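Local structure of putative acetyltransferase (Nocardia farcinica, 3D9W) at residues C82-L93 with A117-T125; D128-D136 with L144-Q152. The protein probably transfers acetyl groups from acetyl-coenzyme A to arylamines. All blocks are in the same frame, centred on the assembly; numbering follows the deposited sequence.

Contact 1. Residues C82-L93 with A117-T125; sequences CYENAGLFAAAL and ATHALLRVT
Residues 82-93 of helix 82-95 lie along strand 117-125 in a buried helix-on-sheet contact, with Cys82, Ala86, Phe89 and Leu93 turned onto His119, Ala120, Leu122 and Val124. The two run almost the same way, their axes 22° apart and 7.5 Å from each other at closest. Ala120 CB touches two helical side chains, 3.5 Å from Ala86 CB and 4.0 Å from Tyr83 CD1. Toward the first turn of the helix, the His119 CB points away from it, but CG anti to the backbone N (chi1 -180°) brings the ring back, so that ND1 lies 3.6 Å from Cys82 CB. The thiol itself stands beside the strand backbone, with Cys82 SG 3.4 Å from Thr118 O. His119 NE2 is hydrogen-bonded to Asp136 OD1 on the far side of the imidazole. This cysteine, histidine and aspartate are consistent with the Cys-His-Asp catalytic triad of arylamine N-acetyltransferases, the cysteine leading the helix and the histidine coming from the strand. Thr118 and His119 both face Gly105 in a classic beta bulge. Further along, the contact is aliphatic and aromatic: Leu122 CD1 meets the edge of the Phe89 ring in its plane, 3.6 Å from Phe89 CD2. Leu93 CD1 touches both Leu122 CD1 and Val124 CG2, 3.9 Å from each, its side chain lying across that of Val124 at about a right angle.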
ATOM      1  N   CYS A  82       1.975   1.505   3.362  1.00 27.76           N
ATOM      2  CA  CYS A  82       1.004   0.461   3.670  1.00 27.98           C
ATOM      3  C   CYS A  82      -0.019   0.733   4.782  1.00 26.60           C
ATOM      4  O   CYS A  82      -1.222   0.751   4.528  1.00 25.98           O
ATOM      5  CB  CYS A  82       1.730  -0.855   3.954  1.00 31.45           C
ATOM      6  SG  CYS A  82       2.710  -0.893   5.484  1.00 37.65           S
ATOM      7  N   TYR A  83       0.443   0.942   6.007  1.00 25.54           N
ATOM      8  CA  TYR A  83      -0.468   1.185   7.124  1.00 24.14           C
ATOM      9  C   TYR A  83      -1.394   2.384   6.914  1.00 23.04           C
ATOM     10  O   TYR A  83      -2.595   2.302   7.144  1.00 22.35           O
ATOM     11  CB  TYR A  83       0.329   1.368   8.417  1.00 25.05           C
ATOM     12  CG  TYR A  83       1.059   0.121   8.889  1.00 24.98           C
ATOM     13  CD1 TYR A  83       0.356  -0.977   9.378  1.00 25.57           C
ATOM     14  CD2 TYR A  83       2.452   0.044   8.848  1.00 25.33           C
ATOM     15  CE1 TYR A  83       1.019  -2.123   9.814  1.00 26.13           C
ATOM     16  CE2 TYR A  83       3.125  -1.095   9.280  1.00 25.91           C
ATOM     17  CZ  TYR A  83       2.399  -2.173   9.762  1.00 26.60           C
ATOM     18  OH  TYR A  83       3.046  -3.300  10.202  1.00 26.52           O
ATOM     19  N   GLU A  84      -0.828   3.501   6.489  1.00 21.96           N
ATOM     20  CA  GLU A  84      -1.618   4.697   6.259  1.00 22.48           C
ATOM     21  C   GLU A  84      -2.696   4.397   5.229  1.00 21.98           C
ATOM     22  O   GLU A  84      -3.870   4.704   5.423  1.00 21.66           O
ATOM     23  CB  GLU A  84      -0.713   5.827   5.760  1.00 22.39           C
ATOM     24  CG  GLU A  84       0.324   6.289   6.769  1.00 22.80           C
ATOM     25  CD  GLU A  84       1.403   7.159   6.148  1.00 24.48           C
ATOM     26  OE1 GLU A  84       2.243   6.621   5.401  1.00 25.08           O
ATOM     27  OE2 GLU A  84       1.416   8.381   6.402  1.00 26.22           O
ATOM     28  N   ASN A  85      -2.283   3.781   4.130  1.00 22.50           N
ATOM     29  CA  ASN A  85      -3.198   3.433   3.055  1.00 21.71           C
ATOM     30  C   ASN A  85      -4.261   2.423   3.459  1.00 22.43           C
ATOM     31  O   ASN A  85      -5.445   2.632   3.209  1.00 23.95           O
ATOM     32  CB  ASN A  85      -2.416   2.898   1.860  1.00 20.49           C
ATOM     33  CG  ASN A  85      -2.198   3.944   0.798  1.00 20.86           C
ATOM     34  OD1 ASN A  85      -3.146   4.517   0.281  1.00 21.46           O
ATOM     35  ND2 ASN A  85      -0.949   4.196   0.463  1.00 21.04           N
ATOM     36  N   ALA A  86      -3.846   1.327   4.081  1.00 21.79           N
ATOM     37  CA  ALA A  86      -4.795   0.300   4.484  1.00 20.91           C
ATOM     38  C   ALA A  86      -5.771   0.804   5.540  1.00 20.82           C
ATOM     39  O   ALA A  86      -6.957   0.466   5.513  1.00 20.64           O
ATOM     40  CB  ALA A  86      -4.047  -0.932   4.994  1.00 21.95           C
ATOM     41  N   GLY A  87      -5.266   1.619   6.462  1.00 20.60           N
ATOM     42  CA  GLY A  87      -6.099   2.154   7.527  1.00 20.25           C
ATOM     43  C   GLY A  87      -7.263   2.978   7.017  1.00 20.35           C
ATOM     44  O   GLY A  87      -8.380   2.919   7.543  1.00 19.47           O
ATOM     45  N   LEU A  88      -6.991   3.753   5.978  1.00 20.63           N
ATOM     46  CA  LEU A  88      -8.011   4.596   5.382  1.00 22.31           C
ATOM     47  C   LEU A  88      -8.971   3.734   4.577  1.00 22.02           C
ATOM     48  O   LEU A  88     -10.192   3.888   4.673  1.00 21.98           O
ATOM     49  CB  LEU A  88      -7.361   5.639   4.476  1.00 23.61           C
ATOM     50  CG  LEU A  88      -8.269   6.724   3.915  1.00 24.33           C
ATOM     51  CD1 LEU A  88      -8.876   7.504   5.065  1.00 24.16           C
ATOM     52  CD2 LEU A  88      -7.469   7.635   2.991  1.00 25.62           C
ATOM     53  N   PHE A  89      -8.412   2.819   3.791  1.00 21.44           N
ATOM     54  CA  PHE A  89      -9.215   1.926   2.961  1.00 21.09           C
ATOM     55  C   PHE A  89     -10.146   1.063   3.810  1.00 20.38           C
ATOM     56  O   PHE A  89     -11.286   0.811   3.432  1.00 19.41           O
ATOM     57  CB  PHE A  89      -8.311   1.031   2.110  1.00 20.05           C
ATOM     58  CG  PHE A  89      -9.018   0.384   0.958  1.00 19.09           C
ATOM     59  CD1 PHE A  89      -9.446   1.142  -0.125  1.00 19.79           C
ATOM     60  CD2 PHE A  89      -9.277  -0.974   0.960  1.00 17.56           C
ATOM     61  CE1 PHE A  89     -10.122   0.549  -1.193  1.00 19.28           C
ATOM     62  CE2 PHE A  89      -9.948  -1.566  -0.100  1.00 17.27           C
ATOM     63  CZ  PHE A  89     -10.371  -0.805  -1.176  1.00 16.38           C
ATOM     64  N   ALA A  90      -9.665   0.614   4.961  1.00 20.62           N
ATOM     65  CA  ALA A  90     -10.492  -0.213   5.834  1.00 21.25           C
ATOM     66  C   ALA A  90     -11.722   0.564   6.324  1.00 21.25           C
ATOM     67  O   ALA A  90     -12.840   0.042   6.327  1.00 20.97           O
ATOM     68  CB  ALA A  90      -9.666  -0.707   7.018  1.00 20.66           C
ATOM     69  N   ALA A  91     -11.504   1.811   6.736  1.00 20.04           N
ATOM     70  CA  ALA A  91     -12.590   2.663   7.209  1.00 19.96           C
ATOM     71  C   ALA A  91     -13.687   2.767   6.149  1.00 20.43           C
ATOM     72  O   ALA A  91     -14.864   2.587   6.451  1.00 21.72           O
ATOM     73  CB  ALA A  91     -12.057   4.033   7.542  1.00 17.65           C
ATOM     74  N   ALA A  92     -13.300   3.045   4.909  1.00 19.55           N
ATOM     75  CA  ALA A  92     -14.257   3.156   3.820  1.00 19.62           C
ATOM     76  C   ALA A  92     -14.999   1.843   3.608  1.00 20.70           C
ATOM     77  O   ALA A  92     -16.225   1.816   3.519  1.00 20.37           O
ATOM     78  CB  ALA A  92     -13.550   3.555   2.550  1.00 19.25           C
ATOM     79  N   LEU A  93     -14.244   0.753   3.525  1.00 22.46           N
ATOM     80  CA  LEU A  93     -14.821  -0.574   3.329  1.00 23.11           C
ATOM     81  C   LEU A  93     -15.903  -0.829   4.357  1.00 23.84           C
ATOM     82  O   LEU A  93     -17.024  -1.185   4.013  1.00 25.29           O
ATOM     83  CB  LEU A  93     -13.744  -1.651   3.452  1.00 21.72           C
ATOM     84  CG  LEU A  93     -12.712  -1.687   2.336  1.00 21.31           C
ATOM     85  CD1 LEU A  93     -11.706  -2.784   2.615  1.00 21.60           C
ATOM     86  CD2 LEU A  93     -13.411  -1.925   1.018  1.00 20.92           C
ATOM     87  N   ALA A 117       6.962  -8.757   9.865  1.00 25.94           N
ATOM     88  CA  ALA A 117       5.589  -8.831   9.375  1.00 25.80           C
ATOM     89  C   ALA A 117       5.028  -7.433   9.637  1.00 25.07           C
ATOM     90  O   ALA A 117       4.426  -7.173  10.684  1.00 26.46           O
ATOM     91  CB  ALA A 117       4.792  -9.883  10.138  1.00 24.76           C
ATOM     92  N   THR A 118       5.243  -6.532   8.683  1.00 22.42           N
ATOM     93  CA  THR A 118       4.800  -5.156   8.827  1.00 20.89           C
ATOM     94  C   THR A 118       4.106  -4.609   7.587  1.00 21.15           C
ATOM     95  O   THR A 118       4.111  -3.401   7.339  1.00 21.13           O
ATOM     96  CB  THR A 118       5.996  -4.259   9.174  1.00 20.77           C
ATOM     97  OG1 THR A 118       6.903  -4.221   8.070  1.00 18.90           O
ATOM     98  CG2 THR A 118       6.733  -4.808  10.387  1.00 19.05           C
ATOM     99  N   HIS A 119       3.506  -5.501   6.805  1.00 20.69           N
ATOM    100  CA  HIS A 119       2.809  -5.077   5.599  1.00 20.41           C
ATOM    101  C   HIS A 119       1.295  -5.309   5.686  1.00 21.68           C
ATOM    102  O   HIS A 119       0.813  -6.433   5.530  1.00 22.20           O
ATOM    103  CB  HIS A 119       3.362  -5.796   4.377  1.00 17.10           C
ATOM    104  CG  HIS A 119       2.682  -5.395   3.115  1.00 17.62           C
ATOM    105  ND1 HIS A 119       2.700  -4.097   2.650  1.00 17.06           N
ATOM    106  CD2 HIS A 119       1.886  -6.091   2.272  1.00 18.19           C
ATOM    107  CE1 HIS A 119       1.939  -4.012   1.574  1.00 18.63           C
ATOM    108  NE2 HIS A 119       1.433  -5.207   1.325  1.00 19.02           N
ATOM    109  N   ALA A 120       0.557  -4.226   5.911  1.00 20.79           N
ATOM    110  CA  ALA A 120      -0.888  -4.283   6.053  1.00 20.73           C
ATOM    111  C   ALA A 120      -1.626  -4.895   4.868  1.00 20.91           C
ATOM    112  O   ALA A 120      -1.420  -4.507   3.715  1.00 22.66           O
ATOM    113  CB  ALA A 120      -1.420  -2.891   6.333  1.00 21.73           C
ATOM    114  N   LEU A 121      -2.491  -5.857   5.163  1.00 19.96           N
ATOM    115  CA  LEU A 121      -3.289  -6.522   4.140  1.00 20.18           C
ATOM    116  C   LEU A 121      -4.710  -6.596   4.649  1.00 19.91           C
ATOM    117  O   LEU A 121      -4.937  -6.633   5.855  1.00 20.92           O
ATOM    118  CB  LEU A 121      -2.769  -7.937   3.862  1.00 18.27           C
ATOM    119  CG  LEU A 121      -1.443  -8.072   3.096  1.00 19.38           C
ATOM    120  CD1 LEU A 121      -1.029  -9.547   3.030  1.00 14.52           C
ATOM    121  CD2 LEU A 121      -1.576  -7.475   1.684  1.00 16.54           C
ATOM    122  N   LEU A 122      -5.671  -6.607   3.733  1.00 19.03           N
ATOM    123  CA  LEU A 122      -7.069  -6.677   4.118  1.00 18.63           C
ATOM    124  C   LEU A 122      -7.797  -7.873   3.497  1.00 19.47           C
ATOM    125  O   LEU A 122      -7.784  -8.061   2.279  1.00 17.09           O
ATOM    126  CB  LEU A 122      -7.782  -5.377   3.737  1.00 17.18           C
ATOM    127  CG  LEU A 122      -7.252  -4.080   4.352  1.00 17.74           C
ATOM    128  CD1 LEU A 122      -7.968  -2.868   3.761  1.00 15.06           C
ATOM    129  CD2 LEU A 122      -7.446  -4.125   5.861  1.00 16.28           C
ATOM    130  N   ARG A 123      -8.409  -8.685   4.360  1.00 21.12           N
ATOM    131  CA  ARG A 123      -9.197  -9.861   3.970  1.00 22.95           C
ATOM    132  C   ARG A 123     -10.630  -9.312   3.930  1.00 24.24           C
ATOM    133  O   ARG A 123     -11.187  -8.919   4.965  1.00 24.14           O
ATOM    134  CB  ARG A 123      -9.054 -10.954   5.038  1.00 23.65           C
ATOM    135  CG  ARG A 123      -9.913 -12.200   4.853  1.00 25.83           C
ATOM    136  CD  ARG A 123      -9.991 -12.982   6.164  1.00 27.51           C
ATOM    137  NE  ARG A 123     -10.907 -14.117   6.122  1.00 30.99           N
ATOM    138  CZ  ARG A 123     -10.531 -15.369   5.860  1.00 34.15           C
ATOM    139  NH1 ARG A 123      -9.253 -15.648   5.617  1.00 33.89           N
ATOM    140  NH2 ARG A 123     -11.427 -16.349   5.850  1.00 33.30           N
ATOM    141  N   VAL A 124     -11.222  -9.286   2.738  1.00 24.56           N
ATOM    142  CA  VAL A 124     -12.559  -8.721   2.556  1.00 25.63           C
ATOM    143  C   VAL A 124     -13.646  -9.681   2.057  1.00 26.09           C
ATOM    144  O   VAL A 124     -13.389 -10.563   1.232  1.00 25.48           O
ATOM    145  CB  VAL A 124     -12.474  -7.519   1.578  1.00 25.29           C
ATOM    146  CG1 VAL A 124     -13.781  -6.748   1.544  1.00 23.78           C
ATOM    147  CG2 VAL A 124     -11.322  -6.627   1.977  1.00 25.16           C
ATOM    148  N   THR A 125     -14.868  -9.479   2.549  1.00 27.00           N
ATOM    149  CA  THR A 125     -16.022 -10.299   2.164  1.00 26.75           C
ATOM    150  C   THR A 125     -17.184  -9.427   1.670  1.00 27.48           C
ATOM    151  O   THR A 125     -17.572  -8.467   2.334  1.00 25.53           O
ATOM    152  CB  THR A 125     -16.517 -11.127   3.348  1.00 25.55           C
ATOM    153  OG1 THR A 125     -16.990 -10.249   4.379  1.00 24.18           O
ATOM    154  CG2 THR A 125     -15.388 -11.988   3.889  1.00 24.95           C
TER

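Contact 2. Residues D128-D136 with L144-Q152; sequences DDDRVWMCD and LRPYELRPQ
Three backbone hydrogen bonds join Val132 and Met134 to Tyr147 and Leu149 in an antiparallel beta hairpin. Met134 and Tyr147 form a hydrogen-bonded pair, Met134 N giving to Tyr147 O (2.8 Å) and Tyr147 N to Met134 O (3.1 Å), while Leu149 N reaches Val132 O at 2.7 Å, nearly straight (167°). Leu149 centres an inverse gamma turn. Near the surface, a chain of charges runs from Asp129 through Arg131 and Glu148 to Arg150. Its link across the strands, Arg131 NE to Glu148 OE2, is long at 3.7 Å; Arg131 NH1 makes a shorter salt bridge to Asp129 OD2 (2.8 Å), while Asp129 OD1 accepts from Arg131 N in an Asx turn. The edge of the Trp133 indole abuts one face of this guanidinium, with CZ2 over its centre. Trp133 pairs with Glu148 without hydrogen bonds, and Glu148 CB lies over the six-membered ring, 4.0 Å from its centroid, in a CH-pi contact. On the other side of the sheet, chi1 of 57° sets Tyr147 CG between the backbone N and the carbonyl carbon, and Met134 CB covers one face of the ring, 3.5 Å from the centroid. Pro146 CB packs on Cys135 SG at 3.8 Å. Helix 35-48 touches Trp133 and Cys135, strand 132-135 pairs with strand 117-125, strand 175-183 meets Tyr147 and Leu149, and the Tyr147 hydroxyl is hydrogen-bonded to that of Tyr191 on strand 188-193.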
ATOM      1  N   ASP A 128     -22.459 -10.579  -1.905  1.00 41.35           N
ATOM      2  CA  ASP A 128     -22.939 -11.415  -2.996  1.00 41.66           C
ATOM      3  C   ASP A 128     -22.714 -12.899  -2.729  1.00 41.51           C
ATOM      4  O   ASP A 128     -23.527 -13.744  -3.122  1.00 42.42           O
ATOM      5  CB  ASP A 128     -22.230 -11.017  -4.286  1.00 43.83           C
ATOM      6  CG  ASP A 128     -22.077  -9.505  -4.425  1.00 46.02           C
ATOM      7  OD1 ASP A 128     -23.109  -8.793  -4.430  1.00 46.39           O
ATOM      8  OD2 ASP A 128     -20.918  -9.031  -4.520  1.00 48.22           O
ATOM      9  N   ASP A 129     -21.614 -13.223  -2.063  1.00 40.51           N
ATOM     10  CA  ASP A 129     -21.313 -14.615  -1.779  1.00 39.46           C
ATOM     11  C   ASP A 129     -20.286 -14.758  -0.666  1.00 37.97           C
ATOM     12  O   ASP A 129     -19.925 -13.778  -0.013  1.00 38.81           O
ATOM     13  CB  ASP A 129     -20.808 -15.295  -3.049  1.00 42.01           C
ATOM     14  CG  ASP A 129     -19.526 -14.674  -3.565  1.00 43.10           C
ATOM     15  OD1 ASP A 129     -18.523 -14.716  -2.808  1.00 44.29           O
ATOM     16  OD2 ASP A 129     -19.522 -14.144  -4.709  1.00 43.30           O
ATOM     17  N   ASP A 130     -19.790 -15.975  -0.477  1.00 36.12           N
ATOM     18  CA  ASP A 130     -18.842 -16.248   0.591  1.00 34.02           C
ATOM     19  C   ASP A 130     -17.373 -16.193   0.196  1.00 31.58           C
ATOM     20  O   ASP A 130     -16.510 -16.572   0.986  1.00 31.03           O
ATOM     21  CB  ASP A 130     -19.141 -17.622   1.198  1.00 36.57           C
ATOM     22  CG  ASP A 130     -20.617 -18.015   1.084  1.00 40.40           C
ATOM     23  OD1 ASP A 130     -21.186 -18.453   2.114  1.00 41.60           O
ATOM     24  OD2 ASP A 130     -21.203 -17.903  -0.032  1.00 42.37           O
ATOM     25  N   ARG A 131     -17.077 -15.733  -1.014  1.00 28.96           N
ATOM     26  CA  ARG A 131     -15.688 -15.669  -1.454  1.00 27.01           C
ATOM     27  C   ARG A 131     -14.922 -14.664  -0.637  1.00 26.03           C
ATOM     28  O   ARG A 131     -15.462 -13.652  -0.232  1.00 27.83           O
ATOM     29  CB  ARG A 131     -15.605 -15.313  -2.926  1.00 26.13           C
ATOM     30  CG  ARG A 131     -16.006 -16.452  -3.821  1.00 24.92           C
ATOM     31  CD  ARG A 131     -16.849 -15.948  -4.943  1.00 24.05           C
ATOM     32  NE  ARG A 131     -16.096 -15.654  -6.148  1.00 22.32           N
ATOM     33  CZ  ARG A 131     -16.524 -14.791  -7.058  1.00 26.03           C
ATOM     34  NH1 ARG A 131     -17.677 -14.156  -6.853  1.00 24.01           N
ATOM     35  NH2 ARG A 131     -15.833 -14.586  -8.181  1.00 25.41           N
ATOM     36  N   VAL A 132     -13.655 -14.962  -0.392  1.00 25.27           N
ATOM     37  CA  VAL A 132     -12.787 -14.098   0.392  1.00 24.29           C
ATOM     38  C   VAL A 132     -11.864 -13.303  -0.525  1.00 24.43           C
ATOM     39  O   VAL A 132     -11.177 -13.875  -1.372  1.00 25.10           O
ATOM     40  CB  VAL A 132     -11.932 -14.935   1.343  1.00 23.60           C
ATOM     41  CG1 VAL A 132     -10.965 -14.052   2.100  1.00 23.03           C
ATOM     42  CG2 VAL A 132     -12.837 -15.695   2.295  1.00 22.06           C
ATOM     43  N   TRP A 133     -11.847 -11.986  -0.361  1.00 24.05           N
ATOM     44  CA  TRP A 133     -10.994 -11.158  -1.193  1.00 24.89           C
ATOM     45  C   TRP A 133      -9.882 -10.459  -0.428  1.00 25.94           C
ATOM     46  O   TRP A 133     -10.099  -9.906   0.655  1.00 25.34           O
ATOM     47  CB  TRP A 133     -11.832 -10.136  -1.949  1.00 23.49           C
ATOM     48  CG  TRP A 133     -12.854 -10.800  -2.779  1.00 24.09           C
ATOM     49  CD1 TRP A 133     -14.130 -11.122  -2.413  1.00 24.49           C
ATOM     50  CD2 TRP A 133     -12.670 -11.317  -4.096  1.00 23.52           C
ATOM     51  NE1 TRP A 133     -14.753 -11.814  -3.423  1.00 24.45           N
ATOM     52  CE2 TRP A 133     -13.879 -11.947  -4.471  1.00 23.72           C
ATOM     53  CE3 TRP A 133     -11.599 -11.315  -4.997  1.00 23.44           C
ATOM     54  CZ2 TRP A 133     -14.050 -12.567  -5.710  1.00 22.66           C
ATOM     55  CZ3 TRP A 133     -11.762 -11.931  -6.225  1.00 24.44           C
ATOM     56  CH2 TRP A 133     -12.985 -12.551  -6.572  1.00 24.19           C
ATOM     57  N   MET A 134      -8.683 -10.505  -1.003  1.00 26.28           N
ATOM     58  CA  MET A 134      -7.516  -9.873  -0.412  1.00 25.27           C
ATOM     59  C   MET A 134      -7.330  -8.519  -1.056  1.00 25.57           C
ATOM     60  O   MET A 134      -7.195  -8.423  -2.271  1.00 26.54           O
ATOM     61  CB  MET A 134      -6.274 -10.723  -0.654  1.00 24.51           C
ATOM     62  CG  MET A 134      -6.298 -12.051   0.060  1.00 24.60           C
ATOM     63  SD  MET A 134      -6.448 -11.782   1.815  1.00 26.57           S
ATOM     64  CE  MET A 134      -4.956 -10.809   2.104  1.00 27.01           C
ATOM     65  N   CYS A 135      -7.347  -7.468  -0.245  1.00 25.94           N
ATOM     66  CA  CYS A 135      -7.151  -6.117  -0.764  1.00 25.50           C
ATOM     67  C   CYS A 135      -5.810  -5.563  -0.289  1.00 25.02           C
ATOM     68  O   CYS A 135      -5.618  -5.268   0.890  1.00 24.66           O
ATOM     69  CB  CYS A 135      -8.298  -5.199  -0.325  1.00 26.08           C
ATOM     70  SG  CYS A 135      -9.933  -5.698  -0.954  1.00 25.67           S
ATOM     71  N   ASP A 136      -4.873  -5.465  -1.224  1.00 25.24           N
ATOM     72  CA  ASP A 136      -3.549  -4.934  -0.935  1.00 24.49           C
ATOM     73  C   ASP A 136      -3.502  -3.554  -1.577  1.00 24.07           C
ATOM     74  O   ASP A 136      -3.054  -3.378  -2.711  1.00 23.89           O
ATOM     75  CB  ASP A 136      -2.478  -5.847  -1.520  1.00 25.22           C
ATOM     76  CG  ASP A 136      -1.089  -5.375  -1.196  1.00 26.70           C
ATOM     77  OD1 ASP A 136      -0.959  -4.624  -0.207  1.00 28.28           O
ATOM     78  OD2 ASP A 136      -0.133  -5.755  -1.917  1.00 26.98           O
ATOM     79  N   LEU A 144      -4.308  -3.517  -8.598  1.00 20.61           N
ATOM     80  CA  LEU A 144      -5.400  -2.549  -8.741  1.00 20.67           C
ATOM     81  C   LEU A 144      -6.800  -3.174  -8.724  1.00 20.48           C
ATOM     82  O   LEU A 144      -7.776  -2.530  -9.092  1.00 20.56           O
ATOM     83  CB  LEU A 144      -5.209  -1.709 -10.008  1.00 19.11           C
ATOM     84  CG  LEU A 144      -4.835  -2.411 -11.311  1.00 18.04           C
ATOM     85  CD1 LEU A 144      -5.968  -3.324 -11.758  1.00 17.59           C
ATOM     86  CD2 LEU A 144      -4.535  -1.359 -12.371  1.00 15.87           C
ATOM     87  N   ARG A 145      -6.874  -4.432  -8.290  1.00 21.52           N
ATOM     88  CA  ARG A 145      -8.128  -5.187  -8.158  1.00 21.48           C
ATOM     89  C   ARG A 145      -7.834  -6.189  -7.066  1.00 20.10           C
ATOM     90  O   ARG A 145      -6.705  -6.654  -6.943  1.00 20.43           O
ATOM     91  CB  ARG A 145      -8.489  -5.960  -9.434  1.00 22.67           C
ATOM     92  CG  ARG A 145      -8.550  -5.113 -10.699  1.00 24.93           C
ATOM     93  CD  ARG A 145      -9.866  -5.275 -11.416  1.00 24.21           C
ATOM     94  NE  ARG A 145     -10.848  -4.272 -11.015  1.00 23.55           N
ATOM     95  CZ  ARG A 145     -11.154  -3.190 -11.728  1.00 23.37           C
ATOM     96  NH1 ARG A 145     -10.546  -2.963 -12.884  1.00 22.50           N
ATOM     97  NH2 ARG A 145     -12.091  -2.349 -11.297  1.00 22.12           N
ATOM     98  N   PRO A 146      -8.835  -6.531  -6.250  1.00 19.25           N
ATOM     99  CA  PRO A 146      -8.571  -7.498  -5.189  1.00 19.03           C
ATOM    100  C   PRO A 146      -8.354  -8.891  -5.770  1.00 19.73           C
ATOM    101  O   PRO A 146      -8.873  -9.218  -6.836  1.00 20.00           O
ATOM    102  CB  PRO A 146      -9.830  -7.418  -4.343  1.00 20.08           C
ATOM    103  CG  PRO A 146     -10.891  -7.172  -5.375  1.00 19.57           C
ATOM    104  CD  PRO A 146     -10.252  -6.134  -6.266  1.00 19.30           C
ATOM    105  N   TYR A 147      -7.563  -9.704  -5.087  1.00 20.02           N
ATOM    106  CA  TYR A 147      -7.339 -11.061  -5.545  1.00 20.19           C
ATOM    107  C   TYR A 147      -7.970 -12.021  -4.547  1.00 21.18           C
ATOM    108  O   TYR A 147      -7.834 -11.855  -3.338  1.00 19.97           O
ATOM    109  CB  TYR A 147      -5.847 -11.353  -5.723  1.00 19.46           C
ATOM    110  CG  TYR A 147      -4.973 -11.143  -4.512  1.00 18.66           C
ATOM    111  CD1 TYR A 147      -4.421  -9.896  -4.234  1.00 17.85           C
ATOM    112  CD2 TYR A 147      -4.629 -12.215  -3.691  1.00 19.45           C
ATOM    113  CE1 TYR A 147      -3.539  -9.726  -3.175  1.00 17.68           C
ATOM    114  CE2 TYR A 147      -3.753 -12.057  -2.632  1.00 19.26           C
ATOM    115  CZ  TYR A 147      -3.207 -10.813  -2.379  1.00 19.22           C
ATOM    116  OH  TYR A 147      -2.322 -10.671  -1.336  1.00 19.32           O
ATOM    117  N   GLU A 148      -8.688 -13.006  -5.071  1.00 22.85           N
ATOM    118  CA  GLU A 148      -9.374 -13.988  -4.244  1.00 25.27           C
ATOM    119  C   GLU A 148      -8.412 -14.764  -3.352  1.00 25.72           C
ATOM    120  O   GLU A 148      -7.305 -15.114  -3.771  1.00 28.19           O
ATOM    121  CB  GLU A 148     -10.163 -14.941  -5.142  1.00 25.87           C
ATOM    122  CG  GLU A 148     -10.777 -16.124  -4.420  1.00 29.42           C
ATOM    123  CD  GLU A 148     -11.933 -16.737  -5.188  1.00 31.40           C
ATOM    124  OE1 GLU A 148     -11.774 -16.995  -6.406  1.00 32.70           O
ATOM    125  OE2 GLU A 148     -12.999 -16.967  -4.570  1.00 32.07           O
ATOM    126  N   LEU A 149      -8.831 -15.036  -2.119  1.00 24.34           N
ATOM    127  CA  LEU A 149      -7.979 -15.764  -1.186  1.00 23.31           C
ATOM    128  C   LEU A 149      -8.029 -17.276  -1.401  1.00 22.83           C
ATOM    129  O   LEU A 149      -8.476 -18.001  -0.518  1.00 21.93           O
ATOM    130  CB  LEU A 149      -8.378 -15.456   0.265  1.00 22.64           C
ATOM    131  CG  LEU A 149      -7.330 -15.576   1.384  1.00 21.64           C
ATOM    132  CD1 LEU A 149      -7.853 -16.492   2.462  1.00 21.09           C
ATOM    133  CD2 LEU A 149      -5.999 -16.086   0.840  1.00 20.91           C
ATOM    134  N   ARG A 150      -7.571 -17.751  -2.560  1.00 21.97           N
ATOM    135  CA  ARG A 150      -7.551 -19.189  -2.846  1.00 22.97           C
ATOM    136  C   ARG A 150      -6.334 -19.557  -3.700  1.00 23.45           C
ATOM    137  O   ARG A 150      -5.799 -18.727  -4.418  1.00 23.47           O
ATOM    138  CB  ARG A 150      -8.819 -19.620  -3.581  1.00 22.13           C
ATOM    139  CG  ARG A 150      -8.849 -19.191  -5.031  1.00 22.66           C
ATOM    140  CD  ARG A 150     -10.091 -19.698  -5.728  1.00 23.62           C
ATOM    141  NE  ARG A 150     -10.207 -19.158  -7.079  1.00 23.91           N
ATOM    142  CZ  ARG A 150      -9.488 -19.566  -8.119  1.00 23.79           C
ATOM    143  NH1 ARG A 150      -8.591 -20.534  -7.974  1.00 23.06           N
ATOM    144  NH2 ARG A 150      -9.662 -19.000  -9.306  1.00 21.68           N
ATOM    145  N   PRO A 151      -5.893 -20.821  -3.637  1.00 23.98           N
ATOM    146  CA  PRO A 151      -4.737 -21.283  -4.408  1.00 24.07           C
ATOM    147  C   PRO A 151      -4.849 -20.956  -5.893  1.00 26.05           C
ATOM    148  O   PRO A 151      -5.824 -21.335  -6.547  1.00 26.17           O
ATOM    149  CB  PRO A 151      -4.741 -22.784  -4.153  1.00 22.34           C
ATOM    150  CG  PRO A 151      -5.286 -22.890  -2.778  1.00 22.29           C
ATOM    151  CD  PRO A 151      -6.435 -21.912  -2.807  1.00 24.23           C
ATOM    152  N   GLN A 152      -3.847 -20.253  -6.416  1.00 27.24           N
ATOM    153  CA  GLN A 152      -3.815 -19.877  -7.826  1.00 27.95           C
ATOM    154  C   GLN A 152      -2.363 -19.886  -8.289  1.00 28.24           C
ATOM    155  O   GLN A 152      -1.768 -18.844  -8.555  1.00 29.58           O
ATOM    156  CB  GLN A 152      -4.432 -18.483  -8.032  1.00 26.84           C
ATOM    157  CG  GLN A 152      -5.920 -18.395  -7.672  1.00 25.95           C
ATOM    158  CD  GLN A 152      -6.480 -16.987  -7.802  1.00 26.16           C
ATOM    159  OE1 GLN A 152      -6.524 -16.414  -8.895  1.00 27.05           O
ATOM    160  NE2 GLN A 152      -6.910 -16.422  -6.678  1.00 25.40           N
TER

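In the fold
The two contacts follow in series along the chain, contact 1 closing at Thr125 just before contact 2 opens at Asp128, with centres about 14 Å apart. They share one antiparallel sheet, in which strand 117-125 of contact 1 pairs with strand 132-135 of contact 2, and strand 147-148 forms the outermost strand on that side. Val124 CG2 against Cys135 SG adds packing between them. Contact 1 lies near the centre of the chain and contact 2 farther out. Asp136 of contact 2, just after strand 132-135, is hydrogen-bonded to His119 of contact 1 and makes a salt bridge with Arg190, so the residues of the probable triad come from both contacts.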